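Local coordinates for uncharacterized protein (Streptococcus mutans, PDB 3L7Y) that binds magnesium and is probably a phosphatase of the haloacid dehalogenase-like (HAD) hydrolase family, its detailed biological role being uncharacterised, at residues M248-G253 against L293-N298; G46-L49 against S54-H57; Q66-D71 against H93-F98. One frame throughout, in Å; residues are numbered along the deposited sequence.

Contact 1: M248-G253 against L293-N298; sequences MAFGDG and LDVIDN. With MG (magnesium ion), chain B.
The phenyl ring of F250 meets V295 with its edge: V295 CB lies in the ring plane, 3.7 Å from F250 CE2, and V295 CG1 sits near that plane at 3.6 Å from F250 CZ. I296 approaches the same corner obliquely, its CG1 4.3 Å from F250 CZ. The ring of Y267, on the adjacent strand 265-268, also meets F250, the two planes only about 20° apart. F250 reaches the helix because its CG stands anti to its own carbonyl carbon (chi1 -58°), which sends the ring out from the strand to meet V295 coming from the opposite direction. Two residues back on the same side of the strand, M248 extends a chain that bends at its last torsion, bringing CE within 4.1 Å of V295 CG1. A flexible thioether and a flat ring thus grip one branched valine, and no hydrogen bond links the two segments. Such apolar, shape-matching residues suit the largely buried interface between sheet and helix, whose short axes run nearly antiparallel at 163°, 10.6 Å apart.

Just beyond the strand the chemistry turns polar. The carboxylate of D252 binds the magnesium ion through OD2 at 2.4 Å, while OD1 accepts a hydrogen bond of 2.7 Å from water 1, itself a magnesium ligand, so both oxygens are tied to the metal sphere. D43 OD2, D45 O and three further waters complete it, and D256 OD2 accepts hydrogen bonds from D252 N and G253 N, holding the turn. G251 and D252, at the C-terminal end of a central parallel strand, with D256 four residues on, form the G-D-x-x-x-D signature of HAD motif IV, which supplies a ligand of the magnesium site.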
loop_
_atom_site.group_PDB
_atom_site.type_symbol
_atom_site.label_atom_id
_atom_site.label_comp_id
_atom_site.label_asym_id
_atom_site.label_seq_id
_atom_site.Cartn_x
_atom_site.Cartn_y
_atom_site.Cartn_z
ATOM N N MET A 248 -9.297 8.441 11.236
ATOM C CA MET A 248 -8.287 7.786 12.047
ATOM C C MET A 248 -7.510 6.852 11.120
ATOM O O MET A 248 -8.119 6.135 10.329
ATOM C CB MET A 248 -8.942 6.994 13.183
ATOM C CG MET A 248 -8.000 6.061 13.939
ATOM S SD MET A 248 -8.886 4.988 15.108
ATOM C CE MET A 248 -9.184 6.165 16.427
ATOM N N ALA A 249 -6.182 6.864 11.214
ATOM C CA ALA A 249 -5.333 6.116 10.289
ATOM C C ALA A 249 -4.074 5.580 10.961
ATOM O O ALA A 249 -3.491 6.255 11.812
ATOM C CB ALA A 249 -4.958 6.991 9.106
ATOM N N PHE A 250 -3.664 4.373 10.568
ATOM C CA PHE A 250 -2.489 3.693 11.120
ATOM C C PHE A 250 -1.460 3.372 10.037
ATOM O O PHE A 250 -1.832 2.943 8.968
ATOM C CB PHE A 250 -2.904 2.364 11.765
ATOM C CG PHE A 250 -3.921 2.510 12.866
ATOM C CD1 PHE A 250 -5.271 2.559 12.566
ATOM C CD2 PHE A 250 -3.516 2.590 14.191
ATOM C CE1 PHE A 250 -6.218 2.689 13.559
ATOM C CE2 PHE A 250 -4.454 2.719 15.211
ATOM C CZ PHE A 250 -5.808 2.776 14.895
ATOM N N GLY A 251 -0.173 3.543 10.326
ATOM C CA GLY A 251 0.867 3.215 9.364
ATOM C C GLY A 251 2.192 2.943 10.053
ATOM O O GLY A 251 2.351 3.234 11.249
ATOM N N ASP A 252 3.136 2.368 9.307
ATOM C CA ASP A 252 4.474 2.122 9.822
ATOM C C ASP A 252 5.540 2.419 8.775
ATOM O O ASP A 252 6.719 2.201 9.033
ATOM C CB ASP A 252 4.640 0.679 10.313
ATOM C CG ASP A 252 4.924 -0.300 9.177
ATOM O OD1 ASP A 252 5.692 -1.265 9.381
ATOM O OD2 ASP A 252 4.375 -0.107 8.077
ATOM N N GLY A 253 5.139 2.934 7.612
ATOM C CA GLY A 253 6.070 3.062 6.496
ATOM C C GLY A 253 6.084 4.378 5.729
ATOM O O GLY A 253 5.166 5.181 5.834
ATOM N N LEU A 293 -5.938 -2.796 16.750
ATOM C CA LEU A 293 -7.217 -3.180 17.346
ATOM C C LEU A 293 -7.310 -2.593 18.745
ATOM O O LEU A 293 -8.388 -2.244 19.227
ATOM C CB LEU A 293 -7.372 -4.700 17.394
ATOM C CG LEU A 293 -7.299 -5.401 16.030
ATOM C CD1 LEU A 293 -7.534 -6.879 16.206
ATOM C CD2 LEU A 293 -8.307 -4.826 15.031
ATOM N N ASP A 294 -6.159 -2.476 19.390
ATOM C CA ASP A 294 -6.105 -1.934 20.748
ATOM C C ASP A 294 -6.639 -0.509 20.754
ATOM O O ASP A 294 -7.482 -0.149 21.585
ATOM C CB ASP A 294 -4.679 -1.983 21.282
ATOM C CG ASP A 294 -4.515 -1.222 22.580
ATOM O OD1 ASP A 294 -3.593 -0.379 22.650
ATOM O OD2 ASP A 294 -5.314 -1.455 23.519
ATOM N N VAL A 295 -6.146 0.303 19.831
ATOM C CA VAL A 295 -6.577 1.691 19.713
ATOM C C VAL A 295 -8.051 1.753 19.348
ATOM O O VAL A 295 -8.784 2.568 19.886
ATOM C CB VAL A 295 -5.743 2.453 18.663
ATOM C CG1 VAL A 295 -6.373 3.810 18.342
ATOM C CG2 VAL A 295 -4.313 2.617 19.152
ATOM N N ILE A 296 -8.491 0.875 18.452
ATOM C CA ILE A 296 -9.885 0.876 18.037
ATOM C C ILE A 296 -10.829 0.483 19.172
ATOM O O ILE A 296 -11.856 1.130 19.354
ATOM C CB ILE A 296 -10.152 -0.039 16.816
ATOM C CG1 ILE A 296 -9.301 0.387 15.615
ATOM C CG2 ILE A 296 -11.629 -0.005 16.457
ATOM C CD1 ILE A 296 -9.359 -0.634 14.440
ATOM N N ASP A 297 -10.496 -0.578 19.919
ATOM C CA ASP A 297 -11.273 -0.954 21.097
ATOM C C ASP A 297 -11.279 0.150 22.151
ATOM O O ASP A 297 -12.263 0.330 22.865
ATOM C CB ASP A 297 -10.772 -2.266 21.712
ATOM C CG ASP A 297 -11.539 -3.476 21.215
ATOM O OD1 ASP A 297 -12.659 -3.304 20.678
ATOM O OD2 ASP A 297 -11.030 -4.606 21.372
ATOM N N ASN A 298 -10.168 0.873 22.254
ATOM C CA ASN A 298 -10.080 2.017 23.148
ATOM C C ASN A 298 -11.058 3.099 22.704
ATOM O O ASN A 298 -11.779 3.669 23.524
ATOM C CB ASN A 298 -8.650 2.582 23.155
ATOM C CG ASN A 298 -8.416 3.574 24.271
ATOM O OD1 ASN A 298 -7.866 4.654 24.054
ATOM N ND2 ASN A 298 -8.835 3.215 25.471
HETATM MG MG MG B . 3.888 -1.251 6.082
HETATM O O HOH W 1 6.063 -2.156 6.849
HETATM O O HOH W 2 5.817 -1.028 4.520
HETATM O O HOH W 3 3.586 0.836 4.814
HETATM O O HOH W 4 3.036 -2.366 3.928
#

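Contact 2: G46-L49 against S54-H57; sequences GTFL and SYDH
F48 and L49, which meet S54 and Y55, close the single, partly pi-type helical turn that follows the first strand of the HAD core, the element known in this family as the squiggle; the chain then loops back to start helix 57-69. G46 and T47 belong to the aspartate-rich first motif. G46 has positive phi, easily borne without a side chain, and T47 OG1 is hydrogen-bonded to D43 OD2, a magnesium ligand.

The main contact is between two rings. F48 CE2 stands over the centre of one face of Y55, 3.2 Å above the plane, and comes within 3.3 Å of Y55 CG. The planes are inclined at 50° with centroids 4.6 Å apart, an oblique pairing and a tight one. Y55 holds its CG between its backbone N and carbonyl carbon (chi1 67°), which presents the broad side of the phenol to F48. Tyrosine suits a partly exposed place like this, since the ring packs inward while its OH donates a hydrogen bond to H88 O. Phenylalanine suits the buried side, where F48 also meets F60 edge-to-face and touches V292 and L293 of helix 291-301.

L49, the first residue to leave the helical conformation, adds a methyl branch: its CD2 lies 3.8 Å from Y55 CD1 and 3.7 Å from S54 O. The backbones draw together at this point, L49 CA making a CH...O contact of 3.4 Å to S54 O. Farther on, D56 is the N-cap of helix 57-69, its OD1 accepting from R59 N, and the centre of an inverse gamma turn. Beyond it the imidazole of H57 lies across the Y55 ring from F48, H57 CE1 being 3.8 Å from the plane of Y55 and offset toward the rim of the opposite face.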
loop_
_atom_site.group_PDB
_atom_site.type_symbol
_atom_site.label_atom_id
_atom_site.label_comp_id
_atom_site.label_asym_id
_atom_site.label_seq_id
_atom_site.Cartn_x
_atom_site.Cartn_y
_atom_site.Cartn_z
ATOM N N GLY A 46 3.198 -4.785 8.670
ATOM C CA GLY A 46 3.927 -3.996 9.657
ATOM C C GLY A 46 3.035 -3.156 10.555
ATOM O O GLY A 46 3.519 -2.474 11.454
ATOM N N THR A 47 1.729 -3.214 10.304
ATOM C CA THR A 47 0.755 -2.379 10.983
ATOM C C THR A 47 -0.426 -3.230 11.467
ATOM O O THR A 47 -0.407 -3.710 12.599
ATOM C CB THR A 47 0.268 -1.227 10.072
ATOM O OG1 THR A 47 1.395 -0.459 9.627
ATOM C CG2 THR A 47 -0.691 -0.304 10.838
ATOM N N PHE A 48 -1.441 -3.423 10.623
ATOM C CA PHE A 48 -2.564 -4.305 10.969
ATOM C C PHE A 48 -2.037 -5.722 11.156
ATOM O O PHE A 48 -2.424 -6.418 12.095
ATOM C CB PHE A 48 -3.642 -4.270 9.875
ATOM C CG PHE A 48 -4.911 -5.041 10.211
ATOM C CD1 PHE A 48 -5.916 -4.461 10.978
ATOM C CD2 PHE A 48 -5.121 -6.318 9.702
ATOM C CE1 PHE A 48 -7.103 -5.161 11.268
ATOM C CE2 PHE A 48 -6.302 -7.026 9.972
ATOM C CZ PHE A 48 -7.296 -6.444 10.771
ATOM N N LEU A 49 -1.142 -6.143 10.264
ATOM C CA LEU A 49 -0.582 -7.492 10.321
ATOM C C LEU A 49 0.593 -7.567 11.282
ATOM O O LEU A 49 1.412 -6.641 11.361
ATOM C CB LEU A 49 -0.151 -7.955 8.929
ATOM C CG LEU A 49 -1.280 -8.025 7.897
ATOM C CD1 LEU A 49 -0.741 -8.434 6.527
ATOM C CD2 LEU A 49 -2.385 -8.989 8.388
ATOM N N SER A 54 -0.217 -12.298 10.158
ATOM C CA SER A 54 -1.597 -12.614 10.498
ATOM C C SER A 54 -2.144 -11.549 11.447
ATOM O O SER A 54 -1.511 -10.513 11.657
ATOM C CB SER A 54 -1.692 -14.018 11.112
ATOM O OG SER A 54 -3.042 -14.425 11.308
ATOM N N TYR A 55 -3.320 -11.793 12.012
ATOM C CA TYR A 55 -3.913 -10.848 12.955
ATOM C C TYR A 55 -4.999 -11.536 13.773
ATOM O O TYR A 55 -5.385 -12.664 13.477
ATOM C CB TYR A 55 -4.486 -9.635 12.214
ATOM C CG TYR A 55 -5.670 -9.966 11.335
ATOM C CD1 TYR A 55 -5.493 -10.435 10.039
ATOM C CD2 TYR A 55 -6.966 -9.816 11.807
ATOM C CE1 TYR A 55 -6.588 -10.746 9.231
ATOM C CE2 TYR A 55 -8.055 -10.121 11.015
ATOM C CZ TYR A 55 -7.860 -10.580 9.732
ATOM O OH TYR A 55 -8.955 -10.878 8.966
ATOM N N ASP A 56 -5.498 -10.852 14.793
ATOM C CA ASP A 56 -6.486 -11.441 15.692
ATOM C C ASP A 56 -7.861 -11.465 15.039
ATOM O O ASP A 56 -8.676 -10.562 15.236
ATOM C CB ASP A 56 -6.525 -10.665 17.012
ATOM C CG ASP A 56 -7.242 -11.426 18.115
ATOM O OD1 ASP A 56 -8.229 -12.122 17.814
ATOM O OD2 ASP A 56 -6.823 -11.321 19.285
ATOM N N HIS A 57 -8.108 -12.509 14.252
ATOM C CA HIS A 57 -9.318 -12.595 13.455
ATOM C C HIS A 57 -10.581 -12.405 14.287
ATOM O O HIS A 57 -11.440 -11.596 13.938
ATOM C CB HIS A 57 -9.366 -13.931 12.716
ATOM C CG HIS A 57 -8.431 -14.006 11.548
ATOM N ND1 HIS A 57 -7.085 -14.273 11.688
ATOM C CD2 HIS A 57 -8.646 -13.847 10.222
ATOM C CE1 HIS A 57 -6.513 -14.275 10.498
ATOM N NE2 HIS A 57 -7.438 -14.017 9.590
#

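Contact 3: Q66-D71 against H93-F98; sequences QLQERD and HEQLTF
Q68 and Q95 meet chiefly through their terminal amides, each side chain reaching out from its own segment and the Q68 amide end also lying against Q95 CB. In both residues CG is anti to the carbonyl carbon, with chi1 -69° in Q68 and a smaller -44° in Q95, and both chains stay extended beyond CG. The two side chains cross at about a right angle, yet the amide planes end only 4° apart, so the flat groups lie nearly in one plane. As modelled, Q68 NE2 and Q95 NE2 are 2.7 Å apart. Two amide nitrogens so close suggest that an amide is turned over in the model; with a side chain turned back this may be a hydrogen bond, but its direction is left undecided. Glutamine suits such a place: the two long side chains together bridge the 9.0 Å between Q68 CA and Q95 CA, and each is uncharged and able to donate and accept at the protein surface.

Behind Q68 the helix closes with a Schellman motif, D71 N bonding to Q68 O at 2.9 Å and I72 N to L67 O, with D71 in positive phi. Q95 ends a 3-10 segment that leads into strand 97-100. Beneath the glutamines, L67 and L96 both rest on F74 of strand 73-77, and L67 also packs against I296 and L300 of helix 291-301.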
loop_
_atom_site.group_PDB
_atom_site.type_symbol
_atom_site.label_atom_id
_atom_site.label_comp_id
_atom_site.label_asym_id
_atom_site.label_seq_id
_atom_site.Cartn_x
_atom_site.Cartn_y
_atom_site.Cartn_z
ATOM N N GLN A 66 -19.043 -3.928 15.528
ATOM C CA GLN A 66 -19.268 -2.690 16.220
ATOM C C GLN A 66 -19.156 -1.483 15.341
ATOM O O GLN A 66 -19.994 -0.637 15.384
ATOM C CB GLN A 66 -18.340 -2.608 17.372
ATOM C CG GLN A 66 -18.648 -3.676 18.299
ATOM C CD GLN A 66 -18.472 -3.216 19.627
ATOM O OE1 GLN A 66 -17.594 -3.694 20.332
ATOM N NE2 GLN A 66 -19.255 -2.223 20.001
ATOM N N LEU A 67 -18.143 -1.465 14.498
ATOM C CA LEU A 67 -17.947 -0.325 13.614
ATOM C C LEU A 67 -19.170 -0.180 12.718
ATOM O O LEU A 67 -19.689 0.913 12.521
ATOM C CB LEU A 67 -16.687 -0.500 12.761
ATOM C CG LEU A 67 -15.361 -0.608 13.509
ATOM C CD1 LEU A 67 -14.238 -0.838 12.513
ATOM C CD2 LEU A 67 -15.072 0.645 14.380
ATOM N N GLN A 68 -19.642 -1.300 12.196
ATOM C CA GLN A 68 -20.760 -1.276 11.263
ATOM C C GLN A 68 -22.032 -0.739 11.906
ATOM O O GLN A 68 -22.706 0.122 11.333
ATOM C CB GLN A 68 -20.984 -2.664 10.660
ATOM C CG GLN A 68 -19.868 -3.078 9.719
ATOM C CD GLN A 68 -20.032 -4.485 9.192
ATOM O OE1 GLN A 68 -20.134 -5.442 9.959
ATOM N NE2 GLN A 68 -20.052 -4.618 7.873
ATOM N N GLU A 69 -22.355 -1.222 13.102
ATOM C CA GLU A 69 -23.582 -0.766 13.741
ATOM C C GLU A 69 -23.497 0.701 14.157
ATOM O O GLU A 69 -24.499 1.297 14.517
ATOM C CB GLU A 69 -24.010 -1.677 14.898
ATOM C CG GLU A 69 -23.015 -1.806 16.034
ATOM C CD GLU A 69 -23.487 -2.781 17.108
ATOM O OE1 GLU A 69 -22.811 -2.890 18.155
ATOM O OE2 GLU A 69 -24.534 -3.436 16.908
ATOM N N ARG A 70 -22.317 1.277 14.101
ATOM C CA ARG A 70 -22.124 2.693 14.306
ATOM C C ARG A 70 -21.887 3.492 13.025
ATOM O O ARG A 70 -21.573 4.604 13.063
ATOM C CB ARG A 70 -20.938 2.912 15.179
ATOM C CG ARG A 70 -21.297 2.862 16.539
ATOM C CD ARG A 70 -20.139 2.820 17.336
ATOM N NE ARG A 70 -20.554 2.123 18.490
ATOM C CZ ARG A 70 -20.118 2.320 19.714
ATOM N NH1 ARG A 70 -19.145 3.195 19.971
ATOM N NH2 ARG A 70 -20.660 1.585 20.672
ATOM N N ASP A 71 -22.053 2.851 11.907
ATOM C CA ASP A 71 -21.713 3.409 10.658
ATOM C C ASP A 71 -20.302 3.972 10.590
ATOM O O ASP A 71 -20.091 5.008 10.074
ATOM C CB ASP A 71 -22.724 4.427 10.192
ATOM C CG ASP A 71 -22.671 4.610 8.706
ATOM O OD1 ASP A 71 -22.180 3.734 8.045
ATOM O OD2 ASP A 71 -23.038 5.638 8.186
ATOM N N HIS A 93 -14.577 -9.424 3.449
ATOM C CA HIS A 93 -13.955 -8.476 2.514
ATOM C C HIS A 93 -14.980 -7.649 1.737
ATOM O O HIS A 93 -14.704 -6.507 1.334
ATOM C CB HIS A 93 -13.014 -9.195 1.536
ATOM C CG HIS A 93 -13.722 -10.048 0.526
ATOM N ND1 HIS A 93 -14.185 -9.553 -0.674
ATOM C CD2 HIS A 93 -14.046 -11.363 0.540
ATOM C CE1 HIS A 93 -14.769 -10.525 -1.353
ATOM N NE2 HIS A 93 -14.697 -11.633 -0.639
ATOM N N GLU A 94 -16.160 -8.223 1.524
ATOM C CA GLU A 94 -17.198 -7.558 0.746
ATOM C C GLU A 94 -17.846 -6.433 1.545
ATOM O O GLU A 94 -18.629 -5.649 1.007
ATOM C CB GLU A 94 -18.251 -8.560 0.238
ATOM C CG GLU A 94 -19.366 -8.867 1.230
ATOM C CD GLU A 94 -18.956 -9.870 2.296
ATOM O OE1 GLU A 94 -17.879 -10.494 2.147
ATOM O OE2 GLU A 94 -19.720 -10.039 3.276
ATOM N N GLN A 95 -17.501 -6.343 2.828
ATOM C CA GLN A 95 -18.041 -5.297 3.696
ATOM C C GLN A 95 -17.040 -4.165 3.922
ATOM O O GLN A 95 -17.312 -3.216 4.658
ATOM C CB GLN A 95 -18.446 -5.896 5.040
ATOM C CG GLN A 95 -19.197 -7.219 4.909
ATOM C CD GLN A 95 -19.332 -7.947 6.234
ATOM O OE1 GLN A 95 -19.423 -9.176 6.277
ATOM N NE2 GLN A 95 -19.342 -7.193 7.322
ATOM N N LEU A 96 -15.872 -4.264 3.299
ATOM C CA LEU A 96 -14.824 -3.287 3.577
ATOM C C LEU A 96 -14.481 -2.477 2.335
ATOM O O LEU A 96 -14.919 -2.796 1.244
ATOM C CB LEU A 96 -13.567 -3.974 4.125
ATOM C CG LEU A 96 -13.713 -5.085 5.164
ATOM C CD1 LEU A 96 -12.377 -5.767 5.344
ATOM C CD2 LEU A 96 -14.245 -4.552 6.513
ATOM N N THR A 97 -13.709 -1.414 2.519
ATOM C CA THR A 97 -13.156 -0.683 1.392
ATOM C C THR A 97 -11.662 -0.946 1.349
ATOM O O THR A 97 -10.999 -0.975 2.388
ATOM C CB THR A 97 -13.400 0.822 1.513
ATOM O OG1 THR A 97 -14.805 1.081 1.487
ATOM C CG2 THR A 97 -12.705 1.577 0.356
ATOM N N PHE A 98 -11.139 -1.134 0.145
ATOM C CA PHE A 98 -9.738 -1.464 -0.047
ATOM C C PHE A 98 -9.057 -0.412 -0.905
ATOM O O PHE A 98 -9.557 -0.055 -1.972
ATOM C CB PHE A 98 -9.620 -2.807 -0.772
ATOM C CG PHE A 98 -9.967 -4.003 0.073
ATOM C CD1 PHE A 98 -8.995 -4.651 0.801
ATOM C CD2 PHE A 98 -11.253 -4.495 0.106
ATOM C CE1 PHE A 98 -9.296 -5.765 1.560
ATOM C CE2 PHE A 98 -11.562 -5.605 0.864
ATOM C CZ PHE A 98 -10.578 -6.242 1.593
#

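How the contacts relate
Contact 1 is core packing, contact 2 half buried, and contact 3 a surface meeting. Their chemistry follows: aliphatic groups against a ring edge in the first, two aromatic rings in the second, polar amides in the third. Contacts 1 and 2 touch beside the magnesium site, where T47 CG2 lies 3.6 Å from F250 CB, so the helical turn and the metal-binding strand end pack together. Helix 291-301 is a shared neighbour: I296 belongs to contact 1 and packs on L67 of 66-71, while L293 touches F48. Contacts 1 and 3 reach the same sheet. Contacts 2 and 3 do not touch, though helix 57-69 begins at one and ends at the other.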